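Local coordinates for Lin1840 protein (Listeria innocua serovar 6a, PDB 4ZO9) that probably hydrolyses terminal, non-reducing beta-D-glucosyl residues to release beta-D-glucose, as a two-subunit member of glycoside hydrolase family 3, at residues D144-R149 / Q556-I561; G148-S153 / G507-V512; G202-T207 / G472-L477; T236-V241 / I268-A273. The protein carries 2 engineered substitutions. One frame throughout, in Å; residues are numbered along the deposited sequence.

Contact 1 (D144-R149 / Q556-I561). With BGC (beta-D-glucopyranose), chain C.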
# COMPACT_ATOMS: atom_id res chain seq x y z
N ASP A 144 -7.26 1.09 -5.35
CA ASP A 144 -6.01 1.35 -6.07
C ASP A 144 -6.27 1.37 -7.56
O ASP A 144 -6.26 0.33 -8.22
CB ASP A 144 -4.91 0.35 -5.67
CG ASP A 144 -3.53 0.76 -6.20
OD1 ASP A 144 -3.48 1.65 -7.12
OD2 ASP A 144 -2.50 0.22 -5.68
N PRO A 145 -6.51 2.59 -8.11
CA PRO A 145 -6.78 2.75 -9.53
C PRO A 145 -5.64 2.47 -10.52
O PRO A 145 -5.89 2.39 -11.76
CB PRO A 145 -7.29 4.19 -9.62
CG PRO A 145 -6.70 4.89 -8.43
CD PRO A 145 -6.56 3.87 -7.36
N ARG A 146 -4.43 2.23 -10.03
CA ARG A 146 -3.35 1.72 -10.88
C ARG A 146 -3.73 0.38 -11.48
O ARG A 146 -3.41 0.09 -12.65
CB ARG A 146 -2.05 1.60 -10.11
CG ARG A 146 -1.48 2.97 -9.76
CD ARG A 146 -0.33 2.92 -8.77
NE ARG A 146 -0.71 2.43 -7.45
CZ ARG A 146 0.08 2.39 -6.39
NH1 ARG A 146 1.32 2.77 -6.46
NH2 ARG A 146 -0.38 1.96 -5.26
N TRP A 147 -4.44 -0.43 -10.70
CA TRP A 147 -4.78 -1.81 -11.09
C TRP A 147 -5.78 -1.77 -12.23
O TRP A 147 -6.84 -1.15 -12.12
CB TRP A 147 -5.36 -2.53 -9.88
CG TRP A 147 -5.49 -4.03 -10.00
CD1 TRP A 147 -4.55 -4.89 -10.42
CD2 TRP A 147 -6.63 -4.81 -9.63
NE1 TRP A 147 -5.01 -6.18 -10.32
CE2 TRP A 147 -6.30 -6.18 -9.88
CE3 TRP A 147 -7.91 -4.51 -9.12
CZ2 TRP A 147 -7.20 -7.23 -9.66
CZ3 TRP A 147 -8.83 -5.55 -8.87
CH2 TRP A 147 -8.44 -6.91 -9.09
N GLY A 148 -5.44 -2.39 -13.37
CA GLY A 148 -6.36 -2.40 -14.47
C GLY A 148 -7.70 -2.99 -14.19
O GLY A 148 -8.69 -2.58 -14.81
N ARG A 149 -7.78 -3.94 -13.26
CA ARG A 149 -9.04 -4.65 -13.04
C ARG A 149 -10.04 -3.89 -12.18
O ARG A 149 -11.09 -4.42 -11.89
CB ARG A 149 -8.82 -6.05 -12.52
CG ARG A 149 -7.76 -6.72 -13.29
CD ARG A 149 -7.71 -8.19 -13.04
NE ARG A 149 -8.85 -8.84 -13.65
CZ ARG A 149 -8.99 -10.13 -13.86
NH1 ARG A 149 -8.04 -10.99 -13.57
NH2 ARG A 149 -10.11 -10.55 -14.46
N GLN A 556 -6.17 13.18 -5.95
CA GLN A 556 -5.44 14.40 -6.32
C GLN A 556 -4.26 14.07 -7.22
O GLN A 556 -4.04 14.73 -8.24
CB GLN A 556 -4.89 15.09 -5.08
CG GLN A 556 -5.98 15.52 -4.13
CD GLN A 556 -6.52 16.89 -4.45
OE1 GLN A 556 -5.96 17.62 -5.26
NE2 GLN A 556 -7.55 17.26 -3.78
N THR A 557 -3.54 13.02 -6.88
CA THR A 557 -2.37 12.59 -7.67
C THR A 557 -2.06 11.11 -7.45
O THR A 557 -2.45 10.57 -6.44
CB THR A 557 -1.16 13.48 -7.33
OG1 THR A 557 -0.10 13.28 -8.28
CG2 THR A 557 -0.69 13.21 -5.94
N THR A 558 -1.33 10.44 -8.35
CA THR A 558 -1.00 9.01 -8.20
C THR A 558 -0.51 8.69 -6.78
O THR A 558 -0.94 7.72 -6.16
CB THR A 558 0.08 8.62 -9.19
OG1 THR A 558 -0.45 8.74 -10.47
CG2 THR A 558 0.58 7.22 -8.97
N GLY A 559 0.32 9.57 -6.25
CA GLY A 559 0.92 9.33 -4.98
C GLY A 559 0.06 9.45 -3.74
O GLY A 559 0.58 9.17 -2.63
N GLN A 560 -1.18 9.93 -3.89
CA GLN A 560 -2.16 9.91 -2.83
C GLN A 560 -2.72 8.50 -2.59
O GLN A 560 -3.39 8.26 -1.61
CB GLN A 560 -3.33 10.83 -3.15
CG GLN A 560 -4.23 11.15 -1.97
CD GLN A 560 -5.30 12.18 -2.29
OE1 GLN A 560 -6.02 12.06 -3.27
NE2 GLN A 560 -5.39 13.20 -1.45
N ILE A 561 -2.49 7.59 -3.52
CA ILE A 561 -3.12 6.28 -3.45
C ILE A 561 -2.54 5.37 -2.33
O ILE A 561 -1.34 5.27 -2.17
CB ILE A 561 -2.89 5.55 -4.76
CG1 ILE A 561 -3.63 6.23 -5.90
CG2 ILE A 561 -3.24 4.09 -4.62
CD1 ILE A 561 -3.21 5.73 -7.25
C2 BGC C . -9.39 -14.03 -15.82
C3 BGC C . -10.65 -14.42 -15.04
C4 BGC C . -11.55 -15.15 -16.01
C5 BGC C . -10.98 -16.56 -16.21
C6 BGC C . -11.65 -17.25 -17.39
C1 BGC C . -8.78 -15.28 -16.52
O2 BGC C . -8.43 -13.43 -14.95
O3 BGC C . -11.33 -13.27 -14.54
O4 BGC C . -12.83 -15.20 -15.49
O5 BGC C . -9.48 -16.54 -16.30
O6 BGC C . -11.21 -16.56 -18.56
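Ile-561 lies over one face of the Arg-146 guanidinium, with CB above the group, while the Asp-144 carboxylate occupies an edge. This is a buried interface between the two large domains of a family 3 glycoside hydrolase. Residues 144-149 belong to a loop of the TIM-barrel domain, and 556-561 to a loop of the C-terminal domain. Arg-146 grips Asp-144 side-on in a salt bridge. Arg-146 NE gives a nearly straight bond (175°) to the syn lone pair of Asp-144 OD1, at 2.9 Å and in the guanidinium plane. Arg-146 NH2 reaches Asp-144 OD2 at 2.8 Å from above the carboxylate plane. OD1 also accepts from the backbone N of Arg-146, which makes an Asx turn. Three bonds thus fix the rotation of the carboxylate. The Arg-146 chain bends at chi3 (-65°), which folds the guanidinium back to Asp-144. The remaining nitrogen, NH1, binds the carbonyls of Gly-559 and Ile-561 of the second subunit. Ile-561 turns its CG2 methyl to the ion pair and its CD1 to Pro-145. Ile-561 CG2 sits 3.5 Å from Asp-144 OD1 and 3.6 Å from Arg-146 NH2. Ile-561 CD1 packs on Pro-145, 3.8 Å from Pro-145 CG.

Contact 2 (G148-S153 / G507-V512). With BGC (beta-D-glucopyranose), chain C.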
# COMPACT_ATOMS: atom_id res chain seq x y z
N GLY A 148 -5.44 -2.39 -13.37
CA GLY A 148 -6.36 -2.40 -14.47
C GLY A 148 -7.70 -2.99 -14.19
O GLY A 148 -8.69 -2.58 -14.81
N ARG A 149 -7.78 -3.94 -13.26
CA ARG A 149 -9.04 -4.65 -13.04
C ARG A 149 -10.04 -3.89 -12.18
O ARG A 149 -11.09 -4.42 -11.89
CB ARG A 149 -8.82 -6.05 -12.52
CG ARG A 149 -7.76 -6.72 -13.29
CD ARG A 149 -7.71 -8.19 -13.04
NE ARG A 149 -8.85 -8.84 -13.65
CZ ARG A 149 -8.99 -10.13 -13.86
NH1 ARG A 149 -8.04 -10.99 -13.57
NH2 ARG A 149 -10.11 -10.55 -14.46
N VAL A 150 -9.78 -2.64 -11.80
CA VAL A 150 -10.84 -1.81 -11.17
C VAL A 150 -12.09 -1.68 -11.99
O VAL A 150 -13.19 -1.45 -11.47
CB VAL A 150 -10.35 -0.38 -10.80
CG1 VAL A 150 -9.30 -0.47 -9.68
CG2 VAL A 150 -9.79 0.36 -11.99
N MET A 151 -11.94 -1.75 -13.31
CA MET A 151 -13.09 -1.66 -14.22
C MET A 151 -14.15 -2.71 -14.00
O MET A 151 -15.28 -2.52 -14.35
CB MET A 151 -12.63 -1.76 -15.67
CG MET A 151 -11.93 -3.05 -16.02
SD MET A 151 -12.49 -3.76 -17.61
CE MET A 151 -14.22 -3.91 -17.20
N GLU A 152 -13.76 -3.83 -13.41
CA GLU A 152 -14.63 -5.04 -13.20
C GLU A 152 -15.32 -5.03 -11.81
O GLU A 152 -16.26 -5.75 -11.55
CB GLU A 152 -13.75 -6.28 -13.28
CG GLU A 152 -13.16 -6.66 -14.63
CD GLU A 152 -12.02 -7.65 -14.45
OE1 GLU A 152 -12.34 -8.80 -14.06
OE2 GLU A 152 -10.80 -7.31 -14.72
N SER A 153 -14.84 -4.18 -10.93
CA SER A 153 -15.39 -4.04 -9.60
C SER A 153 -16.39 -2.93 -9.66
O SER A 153 -16.37 -2.09 -10.61
CB SER A 153 -14.27 -3.67 -8.64
OG SER A 153 -14.72 -3.47 -7.30
N GLY A 507 -11.65 3.44 -17.87
CA GLY A 507 -11.97 2.28 -17.04
C GLY A 507 -11.41 2.37 -15.64
O GLY A 507 -11.50 1.40 -14.91
N ARG A 508 -10.86 3.52 -15.24
CA ARG A 508 -10.30 3.69 -13.89
C ARG A 508 -10.39 5.12 -13.50
O ARG A 508 -10.43 6.01 -14.37
CB ARG A 508 -8.82 3.34 -13.85
CG ARG A 508 -7.97 4.07 -14.92
CD ARG A 508 -6.46 4.13 -14.63
NE ARG A 508 -5.86 2.79 -14.48
CZ ARG A 508 -5.54 2.00 -15.49
NH1 ARG A 508 -5.71 2.40 -16.71
NH2 ARG A 508 -5.02 0.79 -15.26
N PRO A 509 -10.42 5.39 -12.18
CA PRO A 509 -10.13 6.76 -11.77
C PRO A 509 -8.90 7.27 -12.44
O PRO A 509 -7.90 6.53 -12.58
CB PRO A 509 -9.95 6.63 -10.25
CG PRO A 509 -10.82 5.45 -9.88
CD PRO A 509 -10.71 4.51 -11.04
N LEU A 510 -8.93 8.55 -12.81
CA LEU A 510 -7.72 9.20 -13.34
C LEU A 510 -7.42 10.52 -12.60
O LEU A 510 -8.25 11.04 -11.84
CB LEU A 510 -7.86 9.43 -14.85
CG LEU A 510 -7.85 8.16 -15.72
CD1 LEU A 510 -8.50 8.42 -17.07
CD2 LEU A 510 -6.44 7.61 -15.95
N GLU A 511 -6.22 11.05 -12.81
CA GLU A 511 -5.89 12.43 -12.36
C GLU A 511 -6.60 13.43 -13.27
O GLU A 511 -6.13 13.72 -14.38
CB GLU A 511 -4.37 12.68 -12.45
CG GLU A 511 -3.52 11.89 -11.47
CD GLU A 511 -2.02 12.23 -11.56
OE1 GLU A 511 -1.65 13.24 -12.18
OE2 GLU A 511 -1.18 11.49 -10.97
N VAL A 512 -7.75 13.93 -12.85
CA VAL A 512 -8.54 14.78 -13.70
C VAL A 512 -8.54 16.26 -13.27
O VAL A 512 -9.27 17.08 -13.87
CB VAL A 512 -9.99 14.26 -13.85
CG1 VAL A 512 -9.98 12.78 -14.21
CG2 VAL A 512 -10.79 14.50 -12.62
C2 BGC C . -9.39 -14.03 -15.82
C3 BGC C . -10.65 -14.42 -15.04
C4 BGC C . -11.55 -15.15 -16.01
C5 BGC C . -10.98 -16.56 -16.21
C6 BGC C . -11.65 -17.25 -17.39
C1 BGC C . -8.78 -15.28 -16.52
O2 BGC C . -8.43 -13.43 -14.95
O3 BGC C . -11.33 -13.27 -14.54
O4 BGC C . -12.83 -15.20 -15.49
O5 BGC C . -9.48 -16.54 -16.30
O6 BGC C . -11.21 -16.56 -18.56
O HOH W 1 -8.86 0.09 -15.52
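Val-150 and Arg-508 cross at about a right angle, with Val-150 CG2 packed 3.6 Å from Arg-508 CB. The same methyl rests 3.5 Å from Gly-507 O. Met-151 touches that carbonyl with its CB, and the rest of the chain leads away from the 507-512 loop. Gly-507 has no side chain, and its backbone comes close to Met-151. Arg-508 CG lies between its backbone N and carbonyl carbon, and the chain then bends at chi3 (58°). This sets Arg-508 NH2 3.5 Å from Gly-148 CA, at an oblique angle to the guanidinium. A water lies over the centre of one guanidinium face. It donates to Gly-148 O at 2.8 Å and more weakly to Gly-507 O, bridging the two backbones. The polar end of Arg-508 is well bound, by a salt bridge to Glu-466 and hydrogen bonds to Pro-145 O and Gly-475 O. The contact joins a 3-10 turn of the TIM-barrel domain to a loop after strand 500-505 of the C-terminal domain. On that turn Arg-149 takes no part in the packing on 507-512; its guanidinium binds the sugar. Arg-149 NE donates to Glu-152 OE2 at 2.7 Å, almost straight (171°), while NH2 uses the syn lone pair of Glu-152 OE1. This side-on pair fixes the rotation of the guanidinium. The glucose of chain C lies at another edge of it, near its plane. Arg-149 NH1 donates to glucose O2 at 2.8 Å, and Arg-149 NH2 to glucose O3 at 3.0 Å. Asp-91, Lys-191 and His-192 hold the same sugar.

Contact 3 (G202-T207 / G472-L477). With BGC (beta-D-glucopyranose), chain G; GLC (alpha-D-glucopyranose), chain B; BGC (beta-D-glucopyranose), chain C.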
# COMPACT_ATOMS: atom_id res chain seq x y z
N GLY A 202 -0.57 -1.68 -7.21
CA GLY A 202 -1.47 -1.82 -8.34
C GLY A 202 -0.96 -2.71 -9.47
O GLY A 202 -1.45 -2.64 -10.58
N LEU A 203 0.04 -3.50 -9.17
CA LEU A 203 0.71 -4.36 -10.16
C LEU A 203 -0.03 -5.69 -10.38
O LEU A 203 -0.39 -6.37 -9.45
CB LEU A 203 2.16 -4.61 -9.71
CG LEU A 203 3.01 -5.47 -10.62
CD1 LEU A 203 3.05 -4.87 -12.02
CD2 LEU A 203 4.42 -5.60 -10.03
N GLU A 204 -0.29 -6.06 -11.62
CA GLU A 204 -1.05 -7.24 -11.83
C GLU A 204 -0.41 -8.47 -11.19
O GLU A 204 0.81 -8.74 -11.32
CB GLU A 204 -1.29 -7.45 -13.34
CG GLU A 204 -2.33 -8.41 -13.64
CD GLU A 204 -3.66 -8.00 -13.08
OE1 GLU A 204 -4.39 -7.19 -13.69
OE2 GLU A 204 -4.00 -8.52 -12.01
N TYR A 205 -1.26 -9.23 -10.52
CA TYR A 205 -0.95 -10.52 -9.87
C TYR A 205 -0.06 -10.40 -8.66
O TYR A 205 0.42 -11.40 -8.12
CB TYR A 205 -0.37 -11.59 -10.83
CG TYR A 205 -1.01 -11.63 -12.21
CD1 TYR A 205 -2.28 -12.08 -12.40
CD2 TYR A 205 -0.29 -11.20 -13.36
CE1 TYR A 205 -2.85 -12.12 -13.68
CE2 TYR A 205 -0.84 -11.25 -14.62
CZ TYR A 205 -2.13 -11.70 -14.78
OH TYR A 205 -2.73 -11.81 -16.04
N ASN A 206 0.12 -9.18 -8.20
CA ASN A 206 1.13 -8.94 -7.19
C ASN A 206 0.62 -9.26 -5.78
O ASN A 206 -0.59 -9.40 -5.56
CB ASN A 206 1.65 -7.51 -7.29
CG ASN A 206 3.03 -7.36 -6.68
OD1 ASN A 206 3.81 -8.34 -6.53
ND2 ASN A 206 3.35 -6.10 -6.31
N THR A 207 1.57 -9.42 -4.86
CA THR A 207 1.35 -9.63 -3.46
C THR A 207 0.20 -8.86 -2.84
O THR A 207 0.02 -7.66 -3.02
CB THR A 207 2.61 -9.25 -2.72
OG1 THR A 207 3.69 -10.03 -3.27
CG2 THR A 207 2.47 -9.43 -1.23
N GLY A 472 -8.18 -3.39 -17.74
CA GLY A 472 -8.54 -4.77 -17.70
C GLY A 472 -7.41 -5.60 -17.11
O GLY A 472 -6.52 -5.08 -16.48
N GLU A 473 -7.43 -6.90 -17.35
CA GLU A 473 -6.37 -7.75 -16.78
C GLU A 473 -4.97 -7.44 -17.30
O GLU A 473 -4.78 -7.31 -18.50
CB GLU A 473 -6.73 -9.21 -17.03
CG GLU A 473 -5.74 -10.16 -16.38
CD GLU A 473 -6.08 -11.63 -16.57
OE1 GLU A 473 -7.24 -11.95 -17.03
OE2 GLU A 473 -5.16 -12.46 -16.24
N ALA A 474 -3.99 -7.23 -16.42
CA ALA A 474 -2.59 -7.02 -16.82
C ALA A 474 -2.44 -5.74 -17.66
O ALA A 474 -1.59 -5.63 -18.53
CB ALA A 474 -2.03 -8.26 -17.54
N GLY A 475 -3.29 -4.79 -17.34
CA GLY A 475 -3.27 -3.38 -17.78
C GLY A 475 -3.07 -2.45 -16.58
O GLY A 475 -3.89 -1.59 -16.30
N SER A 476 -1.95 -2.63 -15.87
CA SER A 476 -1.59 -1.85 -14.68
C SER A 476 -0.83 -0.62 -15.18
O SER A 476 0.11 -0.74 -16.01
CB SER A 476 -0.71 -2.67 -13.69
OG SER A 476 -1.35 -3.74 -12.97
N LEU A 477 -1.21 0.56 -14.67
CA LEU A 477 -0.48 1.77 -14.92
C LEU A 477 0.09 2.34 -13.65
O LEU A 477 -0.67 2.55 -12.72
CB LEU A 477 -1.40 2.86 -15.42
CG LEU A 477 -1.90 2.88 -16.82
CD1 LEU A 477 -2.70 4.19 -16.99
CD2 LEU A 477 -0.74 2.79 -17.78
C2 BGC G . -6.19 -15.02 -18.34
C3 BGC G . -7.53 -15.71 -18.56
C4 BGC G . -7.82 -15.80 -20.06
C5 BGC G . -6.63 -16.17 -20.95
C6 BGC G . -6.91 -15.72 -22.36
C1 BGC G . -5.13 -15.69 -19.19
O1 BGC G . -3.87 -15.07 -18.91
O2 BGC G . -5.75 -15.06 -16.98
O3 BGC G . -8.62 -15.01 -17.92
O4 BGC G . -8.85 -16.79 -20.26
O5 BGC G . -5.44 -15.51 -20.57
O6 BGC G . -8.15 -16.30 -22.72
C1 GLC B . -5.18 -15.46 -19.18
C2 GLC B . -6.20 -14.84 -18.32
C3 GLC B . -7.50 -15.63 -18.55
C4 GLC B . -7.82 -15.69 -20.05
C5 GLC B . -6.61 -16.17 -20.84
C6 GLC B . -6.69 -15.91 -22.28
O1 GLC B . -5.12 -16.81 -18.78
O2 GLC B . -5.72 -14.91 -16.99
O3 GLC B . -8.66 -15.01 -17.91
O4 GLC B . -8.95 -16.58 -20.22
O5 GLC B . -5.57 -15.29 -20.56
O6 GLC B . -7.82 -16.62 -22.67
C2 BGC C . -9.39 -14.03 -15.82
C3 BGC C . -10.65 -14.42 -15.04
C4 BGC C . -11.55 -15.15 -16.01
C5 BGC C . -10.98 -16.56 -16.21
C6 BGC C . -11.65 -17.25 -17.39
C1 BGC C . -8.78 -15.28 -16.52
O2 BGC C . -8.43 -13.43 -14.95
O3 BGC C . -11.33 -13.27 -14.54
O4 BGC C . -12.83 -15.20 -15.49
O5 BGC C . -9.48 -16.54 -16.30
O6 BGC C . -11.21 -16.56 -18.56
O HOH W 2 -3.67 -4.70 -14.21
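Glu-204 lies against Ala-474 where a TIM-barrel-domain loop meets a loop of the C-terminal domain beside the sugar site. Both loops carry a type II turn, 203-206 and 472-475. Glu-204 CB starts 3.7 Å from Ser-476 OG. CG packs near the Ala-474 backbone and also sits over the centre of the Tyr-205 ring, 3.3 Å from its plane. The chain then bends at chi2 (61°), which brings the carboxylate to the Ala-474 amide. There Ala-474 N donates to Glu-204 OE1 at 2.8 Å in a nearly straight bond (173°), on the anti side. A water also donates to OE1 and to Ser-476 OG, linking the two side chains. The other oxygen, Glu-204 OE2, accepts from its neighbour Tyr-205 N at 3.2 Å and from Trp-147 NE1. These bonds hold the carboxylate through both oxygens. Tyr-205 reaches Glu-473 at the ring edge, with the ring and carboxylate planes 78° apart. Tyr-205 OH donates to Glu-473 OE2 at 2.5 Å. The extended Glu-473 chain carries OE1 to the chain C glucose, where it accepts from glucose O2 at 2.8 Å. The second subunit closes over the loops, with its Ser-585 OG bound to Glu-204 O and its Arg-582 NH1 to Glu-473 O. Further along the two loops, Ser-476 OG donates to Gly-202 O at 2.6 Å, in the carbonyl plane and on a lone pair.

Contact 4 (T236-V241 / I268-A273). Engineered in segment 268-273: Ala-270 (natural residue Asp). With GLC (alpha-D-glucopyranose), chain B; BGC (beta-D-glucopyranose), chain G; BGC (beta-D-glucopyranose), chain C.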
# COMPACT_ATOMS: atom_id res chain seq x y z
N THR A 236 -11.26 -19.10 -7.73
CA THR A 236 -10.14 -18.75 -6.86
C THR A 236 -9.46 -17.52 -7.45
O THR A 236 -9.64 -17.20 -8.67
CB THR A 236 -9.09 -19.87 -6.77
OG1 THR A 236 -8.44 -20.02 -8.05
CG2 THR A 236 -9.69 -21.20 -6.34
N ALA A 237 -8.65 -16.85 -6.61
CA ALA A 237 -7.85 -15.75 -7.04
C ALA A 237 -6.35 -16.11 -7.33
O ALA A 237 -5.79 -17.06 -6.77
CB ALA A 237 -7.93 -14.69 -5.93
N PHE A 238 -5.71 -15.33 -8.21
CA PHE A 238 -4.28 -15.41 -8.52
C PHE A 238 -3.27 -15.15 -7.40
O PHE A 238 -2.20 -15.80 -7.38
CB PHE A 238 -3.95 -14.48 -9.65
CG PHE A 238 -4.54 -14.91 -10.97
CD1 PHE A 238 -4.21 -16.12 -11.54
CD2 PHE A 238 -5.49 -14.12 -11.60
CE1 PHE A 238 -4.73 -16.50 -12.75
CE2 PHE A 238 -6.01 -14.50 -12.83
CZ PHE A 238 -5.64 -15.67 -13.39
N ASN A 239 -3.63 -14.21 -6.52
CA ASN A 239 -2.79 -13.70 -5.41
C ASN A 239 -2.64 -14.65 -4.26
O ASN A 239 -3.50 -15.51 -4.04
CB ASN A 239 -3.39 -12.40 -4.85
CG ASN A 239 -4.90 -12.51 -4.54
OD1 ASN A 239 -5.74 -12.59 -5.47
ND2 ASN A 239 -5.25 -12.51 -3.26
N VAL A 240 -1.54 -14.47 -3.54
CA VAL A 240 -1.41 -14.97 -2.18
C VAL A 240 -2.42 -14.32 -1.26
O VAL A 240 -2.76 -13.20 -1.47
CB VAL A 240 0.00 -14.73 -1.55
CG1 VAL A 240 1.09 -15.48 -2.29
CG2 VAL A 240 0.34 -13.25 -1.47
N VAL A 241 -2.89 -15.08 -0.26
CA VAL A 241 -3.66 -14.55 0.86
C VAL A 241 -2.87 -14.94 2.07
O VAL A 241 -2.58 -16.09 2.25
CB VAL A 241 -5.08 -15.12 0.90
CG1 VAL A 241 -5.77 -14.85 2.28
CG2 VAL A 241 -5.91 -14.58 -0.26
N ILE A 268 -13.85 -23.42 -8.96
CA ILE A 268 -13.05 -23.48 -10.22
C ILE A 268 -11.86 -22.59 -10.04
O ILE A 268 -11.97 -21.53 -9.43
CB ILE A 268 -13.86 -22.97 -11.45
CG1 ILE A 268 -13.06 -23.17 -12.72
CG2 ILE A 268 -14.27 -21.48 -11.31
CD1 ILE A 268 -13.80 -22.85 -14.01
N SER A 269 -10.73 -23.00 -10.59
CA SER A 269 -9.52 -22.22 -10.48
C SER A 269 -9.59 -21.06 -11.41
O SER A 269 -10.21 -21.16 -12.43
CB SER A 269 -8.28 -23.06 -10.85
OG SER A 269 -8.02 -23.12 -12.24
N ALA A 270 -8.93 -19.96 -11.09
CA ALA A 270 -8.71 -18.98 -12.14
C ALA A 270 -7.79 -19.63 -13.16
O ALA A 270 -7.11 -20.61 -12.87
CB ALA A 270 -8.08 -17.72 -11.64
N TRP A 271 -7.70 -19.04 -14.32
CA TRP A 271 -6.93 -19.61 -15.40
C TRP A 271 -5.47 -19.92 -15.03
O TRP A 271 -4.70 -19.01 -14.76
CB TRP A 271 -6.93 -18.67 -16.59
CG TRP A 271 -6.15 -19.25 -17.70
CD1 TRP A 271 -4.80 -19.53 -17.72
CD2 TRP A 271 -6.64 -19.64 -18.99
NE1 TRP A 271 -4.44 -20.06 -18.93
CE2 TRP A 271 -5.54 -20.12 -19.73
CE3 TRP A 271 -7.87 -19.59 -19.60
CZ2 TRP A 271 -5.66 -20.58 -21.04
CZ3 TRP A 271 -7.98 -20.05 -20.95
CH2 TRP A 271 -6.90 -20.53 -21.62
N GLY A 272 -5.10 -21.20 -15.07
CA GLY A 272 -3.77 -21.64 -14.73
C GLY A 272 -3.36 -21.56 -13.26
O GLY A 272 -2.27 -22.01 -12.92
N ALA A 273 -4.21 -21.00 -12.40
CA ALA A 273 -3.83 -20.75 -11.04
C ALA A 273 -3.36 -22.02 -10.25
O ALA A 273 -2.59 -21.90 -9.27
CB ALA A 273 -4.98 -20.07 -10.33
C1 GLC B . -5.18 -15.46 -19.18
C2 GLC B . -6.20 -14.84 -18.32
C3 GLC B . -7.50 -15.63 -18.55
C4 GLC B . -7.82 -15.69 -20.05
C5 GLC B . -6.61 -16.17 -20.84
C6 GLC B . -6.69 -15.91 -22.28
O1 GLC B . -5.12 -16.81 -18.78
O2 GLC B . -5.72 -14.91 -16.99
O3 GLC B . -8.66 -15.01 -17.91
O4 GLC B . -8.95 -16.58 -20.22
O5 GLC B . -5.57 -15.29 -20.56
O6 GLC B . -7.82 -16.62 -22.67
C2 BGC G . -6.19 -15.02 -18.34
C3 BGC G . -7.53 -15.71 -18.56
C4 BGC G . -7.82 -15.80 -20.06
C5 BGC G . -6.63 -16.17 -20.95
C6 BGC G . -6.91 -15.72 -22.36
C1 BGC G . -5.13 -15.69 -19.19
O1 BGC G . -3.87 -15.07 -18.91
O2 BGC G . -5.75 -15.06 -16.98
O3 BGC G . -8.62 -15.01 -17.92
O4 BGC G . -8.85 -16.79 -20.26
O5 BGC G . -5.44 -15.51 -20.57
O6 BGC G . -8.15 -16.30 -22.72
C2 BGC C . -9.39 -14.03 -15.82
C3 BGC C . -10.65 -14.42 -15.04
C4 BGC C . -11.55 -15.15 -16.01
C5 BGC C . -10.98 -16.56 -16.21
C6 BGC C . -11.65 -17.25 -17.39
C1 BGC C . -8.78 -15.28 -16.52
O2 BGC C . -8.43 -13.43 -14.95
O3 BGC C . -11.33 -13.27 -14.54
O4 BGC C . -12.83 -15.20 -15.49
O5 BGC C . -9.48 -16.54 -16.30
O6 BGC C . -11.21 -16.56 -18.56
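The backbones run side by side at the ends of two neighbouring parallel strands, where Thr-236 N donates to Ile-268 O at 3.0 Å. The Thr-236 hydroxyl continues the link. With chi1 at 67°, its OG1 lies where Ala-270 N can donate to it, at 3.1 Å and 159°; OG1 also bonds to Thr-247. Ala-270 is an engineered substitution for Asp. Its CB makes a CH-pi contact over one face of Phe-238, 3.9 Å from the ring centroid and 22° off the normal. That CB also lies 3.4 Å from Thr-236 O, a buried carbonyl with no partner in the model. The Phe-238 ring edge meets oxygens: Phe-238 CE1 is 3.2 Å from Trp-271 O, and Phe-238 CE2 is 3.4 Å from O2 of the chain C glucose. Ala-270 O takes Ser-269 OG and Ala-273 N from opposite faces of its plane, which steadies the type II turn 270-273. On this turn Trp-271 lays one ring face against the second sugar, modelled in two anomeric forms. Trp-271 CB lies 3.3 Å from O5 of the chain C glucose. Loops that follow the parallel strands of a TIM barrel and line a sugar pocket are typical of glycoside hydrolases of this fold.

In the fold
Contacts 1, 2 and 3 join the TIM-barrel domain to the C-terminal domain, while contact 4 lies within the barrel domain. Contacts 1 and 2 have centres about 8 Å apart and share Gly-148 and Arg-149. Contact 3 is about 11 Å from contact 1 and 12 Å from contact 2. Contact 4 is about 14 Å from contact 3. Along the chain the barrel segments come first: 144-153, then the loop 202-207 that follows strand 187-193, then 236-241 and 268-273. The C-terminal segments follow as 472-477, 507-512 and 556-561. The segments of all four contacts reach the chain C glucose, those of contacts 1 and 2 through Arg-149, and both domains shape one sugar site. The second subunit touches contacts 1, 3 and 4.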